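Local coordinates for activator of Hsp90 ATPase homologue 1/2-like C-terminal domain-containing protein (Rhodobacter sphaeroides, PDB 3PU2) that is of unknown function but, as a member of the AHA1 family, may be related in role to activators of the Hsp90 ATPase, at residues A[104-109]-A[119-124]; A[13-18]-A[123-128]; A[24-29]-A[84-89]. All coordinates share one frame; numbering follows the deposited sequence.

Interaction 1 of 3, residues A[104-109]-A[119-124]; sequences TLVTLQ and LAMAVD
L105, T107 and Q109 each trade two backbone hydrogen bonds with D124, A122 and A120 in a beta hairpin of the Bet v 1-like (SRPBCC) fold. Strands 104-113 and 116-124 form this hairpin within the antiparallel sheet. The two segments run 167° apart in direction, and their axes come within 4.6 Å. All six bonds between them are backbone to backbone. T107 N gives to A122 O at 2.7 Å. The return bond, A122 N to T107 O, is the most bent of the six, with 151° at the hydrogen. V106 with V123 and L108 with M121 are the non-hydrogen-bonded pairs between these. CA-H...O contacts flank these pairs; M121 CA lies 3.2 Å from T107 O.

Apolar side chains meet on the face that carries V106, L108, M121 and V123. M121 is a selenomethionine. Its CG is anti to the backbone N (chi1 172°) and sits 3.8 Å from L108 CD2. The two side chains lie side by side and point the same way, and SE touches the same methyl. V106 CG2 meets V123 CG2 at 4.3 Å, and L108 CB meets L119 CD1 at 4.2 Å. Y147 of helix 139-156 packs on L119 and M121.

The other face carries L105, T107, Q109, A120, A122 and D124. The two alanines offer only methyls here, and A120 CB meets Q109 CB at 4.1 Å. The D124 carboxylate pairs with R14 on the next strand. At the start of segment 104-109, T104 CB rests 3.9 Å from V123 CG1.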
ATOM      1  N   THR A 104      -1.194  12.093   3.701  1.00 33.98           N
ATOM      2  CA  THR A 104      -1.822  11.020   4.473  1.00 29.93           C
ATOM      3  C   THR A 104      -0.807  10.163   5.225  1.00 35.70           C
ATOM      4  O   THR A 104       0.366  10.061   4.825  1.00 37.75           O
ATOM      5  CB  THR A 104      -2.656  10.070   3.561  1.00 44.07           C
ATOM      6  OG1 THR A 104      -1.797   9.421   2.618  1.00 53.94           O
ATOM      7  CG2 THR A 104      -3.719  10.848   2.797  1.00 56.22           C
ATOM      8  N   LEU A 105      -1.251   9.541   6.313  1.00 43.66           N
ATOM      9  CA  LEU A 105      -0.359   8.671   7.084  1.00 42.07           C
ATOM     10  C   LEU A 105      -0.878   7.243   6.977  1.00 42.92           C
ATOM     11  O   LEU A 105      -2.009   6.951   7.378  1.00 42.76           O
ATOM     12  CB  LEU A 105      -0.317   9.084   8.548  1.00 51.01           C
ATOM     13  CG  LEU A 105       0.818   8.428   9.334  1.00 62.49           C
ATOM     14  CD1 LEU A 105       2.075   9.283   9.221  1.00 60.63           C
ATOM     15  CD2 LEU A 105       0.409   8.282  10.790  1.00 63.11           C
ATOM     16  N   VAL A 106      -0.030   6.363   6.454  1.00 33.88           N
ATOM     17  CA  VAL A 106      -0.375   4.972   6.223  1.00 33.26           C
ATOM     18  C   VAL A 106       0.281   4.008   7.183  1.00 39.32           C
ATOM     19  O   VAL A 106       1.495   4.010   7.338  1.00 45.42           O
ATOM     20  CB  VAL A 106       0.037   4.577   4.816  1.00 36.25           C
ATOM     21  CG1 VAL A 106      -0.430   3.188   4.520  1.00 19.08           C
ATOM     22  CG2 VAL A 106      -0.533   5.568   3.820  1.00 39.69           C
ATOM     23  N   THR A 107      -0.526   3.149   7.793  1.00 53.54           N
ATOM     24  CA  THR A 107      -0.027   2.188   8.771  1.00 60.05           C
ATOM     25  C   THR A 107      -0.234   0.739   8.335  1.00 55.05           C
ATOM     26  O   THR A 107      -1.349   0.317   8.060  1.00 66.09           O
ATOM     27  CB  THR A 107      -0.746   2.402  10.124  1.00 68.69           C
ATOM     28  OG1 THR A 107      -0.814   3.808  10.407  1.00 64.81           O
ATOM     29  CG2 THR A 107      -0.013   1.685  11.254  1.00 64.69           C
ATOM     30  N   LEU A 108       0.850  -0.019   8.277  1.00 43.92           N
ATOM     31  CA  LEU A 108       0.778  -1.418   7.891  1.00 48.09           C
ATOM     32  C   LEU A 108       1.201  -2.285   9.059  1.00 58.37           C
ATOM     33  O   LEU A 108       2.299  -2.143   9.599  1.00 58.37           O
ATOM     34  CB  LEU A 108       1.707  -1.717   6.708  1.00 34.13           C
ATOM     35  CG  LEU A 108       1.557  -0.845   5.460  1.00 40.38           C
ATOM     36  CD1 LEU A 108       2.776  -1.051   4.587  1.00 54.18           C
ATOM     37  CD2 LEU A 108       0.272  -1.172   4.701  1.00 38.96           C
ATOM     38  N   GLN A 109       0.329  -3.200   9.435  1.00 70.17           N
ATOM     39  CA  GLN A 109       0.611  -4.104  10.533  1.00 81.13           C
ATOM     40  C   GLN A 109       0.503  -5.536  10.003  1.00 78.36           C
ATOM     41  O   GLN A 109      -0.510  -5.910   9.406  1.00 76.23           O
ATOM     42  CB  GLN A 109      -0.416  -3.878  11.646  1.00 90.06           C
ATOM     43  CG  GLN A 109       0.084  -4.097  13.065  1.00 96.04           C
ATOM     44  CD  GLN A 109       0.079  -2.805  13.870  1.00105.35           C
ATOM     45  OE1 GLN A 109      -0.819  -1.972  13.726  1.00 96.36           O
ATOM     46  NE2 GLN A 109       1.077  -2.639  14.730  1.00116.14           N
ATOM     47  N   LEU A 119      -2.653  -8.823   6.604  1.00 70.59           N
ATOM     48  CA  LEU A 119      -2.164  -7.457   6.474  1.00 60.62           C
ATOM     49  C   LEU A 119      -3.250  -6.491   6.881  1.00 65.28           C
ATOM     50  O   LEU A 119      -4.316  -6.446   6.261  1.00 73.87           O
ATOM     51  CB  LEU A 119      -1.745  -7.148   5.035  1.00 49.73           C
ATOM     52  CG  LEU A 119      -1.350  -5.693   4.725  1.00 45.56           C
ATOM     53  CD1 LEU A 119      -0.139  -5.306   5.545  1.00 52.54           C
ATOM     54  CD2 LEU A 119      -1.026  -5.533   3.257  1.00 44.14           C
ATOM     55  N   ALA A 120      -2.981  -5.738   7.942  1.00 65.56           N
ATOM     56  CA  ALA A 120      -3.916  -4.731   8.423  1.00 59.74           C
ATOM     57  C   ALA A 120      -3.338  -3.388   7.981  1.00 56.38           C
ATOM     58  O   ALA A 120      -2.181  -3.067   8.280  1.00 59.51           O
ATOM     59  CB  ALA A 120      -4.034  -4.791   9.932  1.00 66.08           C
HETATM   60  N   MSE A 121      -4.140  -2.619   7.250  1.00 48.33           N
HETATM   61  CA  MSE A 121      -3.715  -1.327   6.751  1.00 40.94           C
HETATM   62  C   MSE A 121      -4.693  -0.229   7.130  1.00 53.17           C
HETATM   63  O   MSE A 121      -5.904  -0.418   7.078  1.00 63.97           O
HETATM   64  CB  MSE A 121      -3.569  -1.388   5.233  1.00 50.37           C
HETATM   65  CG  MSE A 121      -3.316  -0.026   4.605  1.00 67.06           C
HETATM   66 SE   MSE A 121      -2.809  -0.097   2.754  0.78102.94          SE
HETATM   67  CE  MSE A 121      -4.049   1.215   2.083  1.00 64.84           C
ATOM     68  N   ALA A 122      -4.153   0.925   7.511  1.00 49.23           N
ATOM     69  CA  ALA A 122      -4.961   2.077   7.896  1.00 42.15           C
ATOM     70  C   ALA A 122      -4.377   3.345   7.282  1.00 44.72           C
ATOM     71  O   ALA A 122      -3.147   3.510   7.195  1.00 42.06           O
ATOM     72  CB  ALA A 122      -4.984   2.216   9.390  1.00 48.93           C
ATOM     73  N   VAL A 123      -5.263   4.244   6.868  1.00 48.84           N
ATOM     74  CA  VAL A 123      -4.842   5.490   6.260  1.00 54.58           C
ATOM     75  C   VAL A 123      -5.557   6.617   6.981  1.00 54.70           C
ATOM     76  O   VAL A 123      -6.786   6.668   6.979  1.00 53.49           O
ATOM     77  CB  VAL A 123      -5.206   5.520   4.750  1.00 42.31           C
ATOM     78  CG1 VAL A 123      -4.658   6.772   4.101  1.00 44.92           C
ATOM     79  CG2 VAL A 123      -4.642   4.305   4.066  1.00 36.78           C
ATOM     80  N   ASP A 124      -4.793   7.497   7.628  1.00 49.33           N
ATOM     81  CA  ASP A 124      -5.389   8.627   8.326  1.00 42.23           C
ATOM     82  C   ASP A 124      -5.313   9.797   7.367  1.00 34.31           C
ATOM     83  O   ASP A 124      -4.244  10.096   6.834  1.00 34.28           O
ATOM     84  CB  ASP A 124      -4.618   8.971   9.605  1.00 55.80           C
ATOM     85  CG  ASP A 124      -4.802   7.940  10.701  1.00 78.06           C
ATOM     86  OD1 ASP A 124      -5.969   7.588  11.002  1.00 89.54           O
ATOM     87  OD2 ASP A 124      -3.776   7.498  11.269  1.00 77.94           O
TER

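Interaction 2 of 3, residues A[13-18]-A[123-128]; sequences TRLEFR and VDYATP
R14 and L15 pair antiparallel with D124 and V123: L15 trades two backbone hydrogen bonds with V123, and R14 faces D124 in a non-hydrogen-bonded pair. Just beyond, T13 O accepts from Y125 N at 2.8 Å. This bond is almost straight, 178° at the hydrogen. It continues the ladder past the end of strand 116-124.

The charged contact is a salt bridge. R14 NH1 gives to D124 OD1 at 2.6 Å. D124 OD1 lies close to the guanidinium plane; NH1 comes to the syn side of the carboxylate but tilted from its plane, and the bond is bent. The two flat groups are turned 34° from each other. R14 CG, anti to the backbone N (chi1 -175°), lies 3.2 Å from D124 OD1. The extended chain lies beside D124, pointing the same way. R14 NE also has a weak and doubtful bond to E16 OE2.

This is an antiparallel strand pairing in the sheet of the Bet v 1-like (SRPBCC) fold. It joins strand 14-21 to strand 116-124, the last in sequence, which lies inside the sheet. Segment 123-128 then leaves the sheet and turns toward helix 130-135. T127 OG1 makes a weak cap on A130 N there.

Apolar contacts lie on the L15 side. L15 CD1 reaches Y125 CE2 at 3.7 Å and approaches the ring obliquely. M139 and R131 touch both L15 and Y125, so the two C-terminal helices border this pair. At the far end T13 and P128 lie side by side. The T13 methyl CG2 meets P128 CG, and it also lies 3.5 Å from T127 O.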
ATOM      1  N   THR A  13     -12.073  10.234   9.519  1.00 55.79           N
ATOM      2  CA  THR A  13     -10.872  10.595   8.781  1.00 62.99           C
ATOM      3  C   THR A  13      -9.920   9.415   8.701  1.00 63.98           C
ATOM      4  O   THR A  13      -8.735   9.602   8.439  1.00 63.46           O
ATOM      5  CB  THR A  13     -10.098  11.765   9.449  1.00 54.19           C
ATOM      6  OG1 THR A  13      -9.543  11.323  10.696  1.00 52.71           O
ATOM      7  CG2 THR A  13     -11.012  12.972   9.693  1.00 31.93           C
ATOM      8  N   ARG A  14     -10.430   8.204   8.900  1.00 54.58           N
ATOM      9  CA  ARG A  14      -9.577   7.020   8.885  1.00 48.49           C
ATOM     10  C   ARG A  14     -10.198   5.852   8.115  1.00 58.44           C
ATOM     11  O   ARG A  14     -11.374   5.547   8.299  1.00 66.67           O
ATOM     12  CB  ARG A  14      -9.309   6.615  10.334  1.00 37.25           C
ATOM     13  CG  ARG A  14      -8.354   5.471  10.543  1.00 44.77           C
ATOM     14  CD  ARG A  14      -8.412   5.013  11.990  1.00 53.94           C
ATOM     15  NE  ARG A  14      -7.493   3.916  12.278  1.00 52.02           N
ATOM     16  CZ  ARG A  14      -6.171   4.042  12.296  1.00 58.26           C
ATOM     17  NH1 ARG A  14      -5.623   5.219  12.040  1.00 47.97           N
ATOM     18  NH2 ARG A  14      -5.397   3.001  12.586  1.00 67.28           N
ATOM     19  N   LEU A  15      -9.416   5.212   7.246  1.00 61.84           N
ATOM     20  CA  LEU A  15      -9.899   4.064   6.476  1.00 52.65           C
ATOM     21  C   LEU A  15      -9.093   2.839   6.849  1.00 47.23           C
ATOM     22  O   LEU A  15      -7.871   2.901   6.956  1.00 37.20           O
ATOM     23  CB  LEU A  15      -9.803   4.317   4.967  1.00 45.71           C
ATOM     24  CG  LEU A  15     -10.954   5.147   4.386  1.00 47.67           C
ATOM     25  CD1 LEU A  15     -10.675   5.507   2.933  1.00 30.10           C
ATOM     26  CD2 LEU A  15     -12.240   4.367   4.504  1.00 49.75           C
ATOM     27  N   GLU A  16      -9.784   1.725   7.052  1.00 52.31           N
ATOM     28  CA  GLU A  16      -9.125   0.491   7.447  1.00 70.25           C
ATOM     29  C   GLU A  16      -9.371  -0.637   6.453  1.00 71.80           C
ATOM     30  O   GLU A  16     -10.422  -0.700   5.825  1.00 78.31           O
ATOM     31  CB  GLU A  16      -9.611   0.091   8.845  1.00 87.64           C
ATOM     32  CG  GLU A  16      -9.146   1.036   9.966  1.00 96.94           C
ATOM     33  CD  GLU A  16      -9.966   0.913  11.248  1.00104.50           C
ATOM     34  OE1 GLU A  16     -10.417  -0.207  11.580  1.00108.12           O
ATOM     35  OE2 GLU A  16     -10.146   1.943  11.935  1.00104.98           O
ATOM     36  N   PHE A  17      -8.384  -1.515   6.303  1.00 68.91           N
ATOM     37  CA  PHE A  17      -8.488  -2.649   5.386  1.00 67.95           C
ATOM     38  C   PHE A  17      -7.711  -3.808   5.996  1.00 70.27           C
ATOM     39  O   PHE A  17      -6.759  -3.596   6.748  1.00 74.56           O
ATOM     40  CB  PHE A  17      -7.878  -2.318   4.012  1.00 68.05           C
ATOM     41  CG  PHE A  17      -8.461  -1.098   3.355  1.00 65.91           C
ATOM     42  CD1 PHE A  17      -9.604  -1.183   2.583  1.00 61.45           C
ATOM     43  CD2 PHE A  17      -7.859   0.145   3.521  1.00 72.88           C
ATOM     44  CE1 PHE A  17     -10.145  -0.050   1.979  1.00 54.88           C
ATOM     45  CE2 PHE A  17      -8.395   1.288   2.920  1.00 71.60           C
ATOM     46  CZ  PHE A  17      -9.540   1.186   2.148  1.00 63.27           C
ATOM     47  N   ARG A  18      -8.125  -5.026   5.671  1.00 58.38           N
ATOM     48  CA  ARG A  18      -7.469  -6.227   6.166  1.00 64.84           C
ATOM     49  C   ARG A  18      -7.531  -7.268   5.061  1.00 63.15           C
ATOM     50  O   ARG A  18      -8.535  -7.385   4.365  1.00 68.81           O
ATOM     51  CB  ARG A  18      -8.178  -6.752   7.421  1.00 82.15           C
ATOM     52  CG  ARG A  18      -8.184  -5.780   8.597  1.00 97.83           C
ATOM     53  CD  ARG A  18      -8.544  -6.472   9.903  1.00110.39           C
ATOM     54  NE  ARG A  18      -9.931  -6.925   9.931  1.00127.80           N
ATOM     55  CZ  ARG A  18     -10.481  -7.589  10.944  1.00142.96           C
ATOM     56  NH1 ARG A  18      -9.758  -7.882  12.017  1.00150.79           N
ATOM     57  NH2 ARG A  18     -11.756  -7.951  10.887  1.00145.38           N
ATOM     58  N   VAL A 123      -5.263   4.244   6.868  1.00 48.84           N
ATOM     59  CA  VAL A 123      -4.842   5.490   6.260  1.00 54.58           C
ATOM     60  C   VAL A 123      -5.557   6.617   6.981  1.00 54.70           C
ATOM     61  O   VAL A 123      -6.786   6.668   6.979  1.00 53.49           O
ATOM     62  CB  VAL A 123      -5.206   5.520   4.750  1.00 42.31           C
ATOM     63  CG1 VAL A 123      -4.658   6.772   4.101  1.00 44.92           C
ATOM     64  CG2 VAL A 123      -4.642   4.305   4.066  1.00 36.78           C
ATOM     65  N   ASP A 124      -4.793   7.497   7.628  1.00 49.33           N
ATOM     66  CA  ASP A 124      -5.389   8.627   8.326  1.00 42.23           C
ATOM     67  C   ASP A 124      -5.313   9.797   7.367  1.00 34.31           C
ATOM     68  O   ASP A 124      -4.244  10.096   6.834  1.00 34.28           O
ATOM     69  CB  ASP A 124      -4.618   8.971   9.605  1.00 55.80           C
ATOM     70  CG  ASP A 124      -4.802   7.940  10.701  1.00 78.06           C
ATOM     71  OD1 ASP A 124      -5.969   7.588  11.002  1.00 89.54           O
ATOM     72  OD2 ASP A 124      -3.776   7.498  11.269  1.00 77.94           O
ATOM     73  N   TYR A 125      -6.445  10.455   7.154  1.00 34.20           N
ATOM     74  CA  TYR A 125      -6.546  11.594   6.249  1.00 42.15           C
ATOM     75  C   TYR A 125      -6.535  12.942   6.968  1.00 58.46           C
ATOM     76  O   TYR A 125      -6.748  13.014   8.180  1.00 70.35           O
ATOM     77  CB  TYR A 125      -7.812  11.439   5.397  1.00 45.20           C
ATOM     78  CG  TYR A 125      -7.724  10.261   4.449  1.00 47.39           C
ATOM     79  CD1 TYR A 125      -7.063  10.376   3.218  1.00 41.46           C
ATOM     80  CD2 TYR A 125      -8.222   9.011   4.808  1.00 42.05           C
ATOM     81  CE1 TYR A 125      -6.892   9.276   2.378  1.00 40.05           C
ATOM     82  CE2 TYR A 125      -8.050   7.900   3.969  1.00 37.48           C
ATOM     83  CZ  TYR A 125      -7.379   8.050   2.766  1.00 40.99           C
ATOM     84  OH  TYR A 125      -7.130   6.964   1.982  1.00 54.31           O
ATOM     85  N   ALA A 126      -6.282  14.005   6.209  1.00 54.12           N
ATOM     86  CA  ALA A 126      -6.212  15.362   6.755  1.00 49.55           C
ATOM     87  C   ALA A 126      -7.506  15.792   7.402  1.00 57.54           C
ATOM     88  O   ALA A 126      -7.561  16.069   8.597  1.00 75.47           O
ATOM     89  CB  ALA A 126      -5.855  16.346   5.661  1.00 40.38           C
ATOM     90  N   THR A 127      -8.549  15.848   6.590  1.00 56.36           N
ATOM     91  CA  THR A 127      -9.870  16.271   7.037  1.00 60.11           C
ATOM     92  C   THR A 127     -10.881  15.141   6.880  1.00 63.69           C
ATOM     93  O   THR A 127     -10.544  14.063   6.406  1.00 68.67           O
ATOM     94  CB  THR A 127     -10.338  17.505   6.213  1.00 62.15           C
ATOM     95  OG1 THR A 127     -10.319  17.191   4.810  1.00 58.40           O
ATOM     96  CG2 THR A 127      -9.411  18.687   6.466  1.00 63.95           C
ATOM     97  N   PRO A 128     -12.124  15.356   7.321  1.00 67.17           N
ATOM     98  CA  PRO A 128     -13.047  14.237   7.131  1.00 65.53           C
ATOM     99  C   PRO A 128     -13.599  14.268   5.702  1.00 63.68           C
ATOM    100  O   PRO A 128     -14.173  13.294   5.230  1.00 65.88           O
ATOM    101  CB  PRO A 128     -14.118  14.482   8.193  1.00 65.45           C
ATOM    102  CG  PRO A 128     -13.365  15.219   9.266  1.00 70.50           C
ATOM    103  CD  PRO A 128     -12.571  16.205   8.436  1.00 70.24           C
TER

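Interaction 3 of 3, residues A[24-29]-A[84-89]; sequences TPEQLW and EPPHRL
W29 packs on P85, P86 and L89 in an apolar contact near the surface, where helix 25-33 meets the turn between strands 73-84 and 88-93. P85 and P86 lie over one face of the indole. P85 CA stands 3.8 Å from the centroid of the W29 six-membered ring, only 7° off the ring normal, a CH-pi contact. P86 CA is offset toward the rim. The peptide bond before P86 is cis. W29 CB meets P86 CB at 3.6 Å. The outer edge of the ring faces the strand: W29 CH2 lies 3.3 Å from R88 O, near the ring plane. L89 CD1 comes to W29 CH2 at 3.7 Å, and the two side chains cross at about a right angle.

Each segment also has bonds of its own. T24 and Q27 form a capping box at the helix start, with T24 N giving to Q27 OE1. H87 and R88 face E84 in a classic beta bulge, and a salt bridge joins R88 NH2 to E84 OE2.

An alanine in place of W29 would probably open a gap between helix and turn, leaving P85 and L89 without the ring they pack on. No hydrogen bond crosses between the two segments. The helix meets this turn through aromatic, proline and leucine surfaces, so the contact between the segments probably rests on van der Waals and CH-pi packing.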
ATOM      1  N   THR A  24       4.789 -16.290   4.771  1.00 79.80           N
ATOM      2  CA  THR A  24       5.304 -15.900   6.077  1.00 81.31           C
ATOM      3  C   THR A  24       5.520 -14.395   6.069  1.00 69.01           C
ATOM      4  O   THR A  24       5.972 -13.830   5.073  1.00 52.45           O
ATOM      5  CB  THR A  24       6.646 -16.581   6.382  1.00 90.57           C
ATOM      6  OG1 THR A  24       7.674 -15.997   5.575  1.00 92.01           O
ATOM      7  CG2 THR A  24       6.565 -18.067   6.083  1.00 91.60           C
ATOM      8  N   PRO A  25       5.211 -13.727   7.186  1.00 65.07           N
ATOM      9  CA  PRO A  25       5.386 -12.275   7.259  1.00 61.46           C
ATOM     10  C   PRO A  25       6.733 -11.775   6.735  1.00 62.07           C
ATOM     11  O   PRO A  25       6.843 -10.643   6.277  1.00 67.50           O
ATOM     12  CB  PRO A  25       5.158 -11.968   8.745  1.00 62.50           C
ATOM     13  CG  PRO A  25       5.473 -13.266   9.426  1.00 72.16           C
ATOM     14  CD  PRO A  25       4.866 -14.281   8.504  1.00 66.87           C
ATOM     15  N   GLU A  26       7.749 -12.625   6.785  1.00 61.11           N
ATOM     16  CA  GLU A  26       9.075 -12.251   6.313  1.00 64.40           C
ATOM     17  C   GLU A  26       9.068 -12.085   4.802  1.00 65.50           C
ATOM     18  O   GLU A  26       9.832 -11.293   4.244  1.00 61.30           O
ATOM     19  CB  GLU A  26      10.104 -13.327   6.683  1.00 79.52           C
ATOM     20  CG  GLU A  26      10.419 -13.482   8.169  1.00 97.24           C
ATOM     21  CD  GLU A  26       9.212 -13.877   9.008  1.00116.35           C
ATOM     22  OE1 GLU A  26       8.272 -14.492   8.461  1.00123.78           O
ATOM     23  OE2 GLU A  26       9.214 -13.586  10.224  1.00122.06           O
ATOM     24  N   GLN A  27       8.216 -12.855   4.137  1.00 80.17           N
ATOM     25  CA  GLN A  27       8.125 -12.800   2.687  1.00 79.99           C
ATOM     26  C   GLN A  27       7.203 -11.676   2.293  1.00 71.58           C
ATOM     27  O   GLN A  27       7.434 -10.993   1.302  1.00 71.83           O
ATOM     28  CB  GLN A  27       7.568 -14.103   2.130  1.00 82.22           C
ATOM     29  CG  GLN A  27       8.344 -15.338   2.508  1.00 92.12           C
ATOM     30  CD  GLN A  27       7.633 -16.592   2.063  1.00 97.64           C
ATOM     31  OE1 GLN A  27       6.484 -16.830   2.439  1.00 87.98           O
ATOM     32  NE2 GLN A  27       8.308 -17.402   1.253  1.00103.96           N
ATOM     33  N   LEU A  28       6.150 -11.487   3.073  1.00 52.32           N
ATOM     34  CA  LEU A  28       5.206 -10.437   2.767  1.00 50.28           C
ATOM     35  C   LEU A  28       5.863  -9.068   2.930  1.00 62.20           C
ATOM     36  O   LEU A  28       5.627  -8.159   2.132  1.00 67.51           O
ATOM     37  CB  LEU A  28       3.983 -10.548   3.665  1.00 52.72           C
ATOM     38  CG  LEU A  28       2.815  -9.722   3.134  1.00 49.26           C
ATOM     39  CD1 LEU A  28       2.597 -10.080   1.679  1.00 45.27           C
ATOM     40  CD2 LEU A  28       1.558  -9.988   3.941  1.00 59.60           C
ATOM     41  N   TRP A  29       6.689  -8.921   3.961  1.00 60.16           N
ATOM     42  CA  TRP A  29       7.387  -7.662   4.206  1.00 55.82           C
ATOM     43  C   TRP A  29       8.341  -7.366   3.049  1.00 61.73           C
ATOM     44  O   TRP A  29       8.501  -6.213   2.656  1.00 58.14           O
ATOM     45  CB  TRP A  29       8.153  -7.729   5.544  1.00 57.11           C
ATOM     46  CG  TRP A  29       9.039  -6.543   5.855  1.00 49.10           C
ATOM     47  CD1 TRP A  29      10.319  -6.321   5.408  1.00 48.31           C
ATOM     48  CD2 TRP A  29       8.692  -5.404   6.639  1.00 43.67           C
ATOM     49  NE1 TRP A  29      10.784  -5.110   5.864  1.00 46.91           N
ATOM     50  CE2 TRP A  29       9.804  -4.525   6.621  1.00 48.19           C
ATOM     51  CE3 TRP A  29       7.550  -5.034   7.351  1.00 43.63           C
ATOM     52  CZ2 TRP A  29       9.801  -3.306   7.290  1.00 49.18           C
ATOM     53  CZ3 TRP A  29       7.545  -3.823   8.017  1.00 50.98           C
ATOM     54  CH2 TRP A  29       8.665  -2.970   7.982  1.00 51.08           C
ATOM     55  N   GLU A  84       9.545  -1.531  11.963  1.00 63.07           N
ATOM     56  CA  GLU A  84       9.856  -2.675  12.809  1.00 68.33           C
ATOM     57  C   GLU A  84       9.684  -3.992  12.027  1.00 66.40           C
ATOM     58  O   GLU A  84       8.699  -4.711  12.209  1.00 73.76           O
ATOM     59  CB  GLU A  84       8.918  -2.662  14.015  1.00 76.01           C
ATOM     60  CG  GLU A  84       8.994  -1.386  14.842  1.00 90.34           C
ATOM     61  CD  GLU A  84       7.786  -1.195  15.746  1.00100.29           C
ATOM     62  OE1 GLU A  84       7.232  -2.200  16.244  1.00109.58           O
ATOM     63  OE2 GLU A  84       7.394  -0.031  15.970  1.00 96.87           O
ATOM     64  N   PRO A  85      10.632  -4.319  11.130  1.00 45.79           N
ATOM     65  CA  PRO A  85      10.454  -5.577  10.394  1.00 44.62           C
ATOM     66  C   PRO A  85      10.306  -6.805  11.278  1.00 59.95           C
ATOM     67  O   PRO A  85      11.092  -7.007  12.201  1.00 72.81           O
ATOM     68  CB  PRO A  85      11.693  -5.648   9.474  1.00 45.44           C
ATOM     69  CG  PRO A  85      12.684  -4.632  10.044  1.00 40.31           C
ATOM     70  CD  PRO A  85      11.771  -3.543  10.598  1.00 44.81           C
ATOM     71  N   PRO A  86       9.309  -7.656  10.982  1.00 67.84           N
ATOM     72  CA  PRO A  86       8.403  -7.410   9.858  1.00 68.92           C
ATOM     73  C   PRO A  86       6.958  -6.955  10.111  1.00 74.91           C
ATOM     74  O   PRO A  86       6.157  -6.908   9.175  1.00 92.57           O
ATOM     75  CB  PRO A  86       8.624  -8.623   8.988  1.00 68.19           C
ATOM     76  CG  PRO A  86       8.710  -9.719  10.021  1.00 71.79           C
ATOM     77  CD  PRO A  86       9.492  -9.112  11.175  1.00 66.58           C
ATOM     78  N   HIS A  87       6.622  -6.577  11.339  1.00 65.65           N
ATOM     79  CA  HIS A  87       5.233  -6.403  11.744  1.00 79.45           C
ATOM     80  C   HIS A  87       4.641  -5.018  11.613  1.00 77.06           C
ATOM     81  O   HIS A  87       3.421  -4.858  11.664  1.00 87.95           O
ATOM     82  CB  HIS A  87       5.008  -6.863  13.191  1.00 97.86           C
ATOM     83  CG  HIS A  87       6.262  -7.178  13.949  1.00106.46           C
ATOM     84  ND1 HIS A  87       6.819  -8.440  13.972  1.00116.81           N
ATOM     85  CD2 HIS A  87       7.042  -6.410  14.748  1.00 99.47           C
ATOM     86  CE1 HIS A  87       7.884  -8.437  14.756  1.00114.50           C
ATOM     87  NE2 HIS A  87       8.042  -7.217  15.238  1.00104.85           N
ATOM     88  N   ARG A  88       5.484  -4.013  11.464  1.00 61.54           N
ATOM     89  CA  ARG A  88       4.939  -2.673  11.386  1.00 50.10           C
ATOM     90  C   ARG A  88       5.765  -1.701  10.571  1.00 43.24           C
ATOM     91  O   ARG A  88       6.991  -1.745  10.578  1.00 50.10           O
ATOM     92  CB  ARG A  88       4.750  -2.135  12.805  1.00 60.67           C
ATOM     93  CG  ARG A  88       3.669  -1.095  12.914  1.00 71.61           C
ATOM     94  CD  ARG A  88       3.365  -0.736  14.359  1.00 76.98           C
ATOM     95  NE  ARG A  88       4.480  -0.066  15.018  1.00 75.08           N
ATOM     96  CZ  ARG A  88       4.332   0.912  15.906  1.00 78.06           C
ATOM     97  NH1 ARG A  88       3.117   1.330  16.235  1.00 85.56           N
ATOM     98  NH2 ARG A  88       5.394   1.470  16.467  1.00 72.34           N
ATOM     99  N   LEU A  89       5.074  -0.831   9.847  1.00 45.10           N
ATOM    100  CA  LEU A  89       5.726   0.194   9.038  1.00 43.51           C
ATOM    101  C   LEU A  89       4.752   1.347   8.934  1.00 47.69           C
ATOM    102  O   LEU A  89       3.544   1.156   8.742  1.00 42.52           O
ATOM    103  CB  LEU A  89       6.068  -0.310   7.636  1.00 35.43           C
ATOM    104  CG  LEU A  89       6.749   0.742   6.754  1.00 43.26           C
ATOM    105  CD1 LEU A  89       8.226   0.490   6.716  1.00 32.23           C
ATOM    106  CD2 LEU A  89       6.199   0.668   5.340  1.00 49.04           C
TER

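All three interactions belong to one antiparallel sheet and its helices. Interactions 1 and 2 share strand 116-124, which lies between 104-113 and 14-21. Their centres are about 8 Å apart, and M121 O probably bonds to F17 N between them. Interaction 3 sits beside the other edge of the hairpin. Its centre is about 14 Å from that of interaction 1, and L108 N probably bonds to L89 O. Interactions 2 and 3 do not touch; their nearest atoms are about 9 Å apart. Along the chain, interaction 2 opens first, encloses interaction 3, and ends on the same stretch as interaction 1. Together they link strand 14-21, the hairpin and helix 25-33 through one sheet.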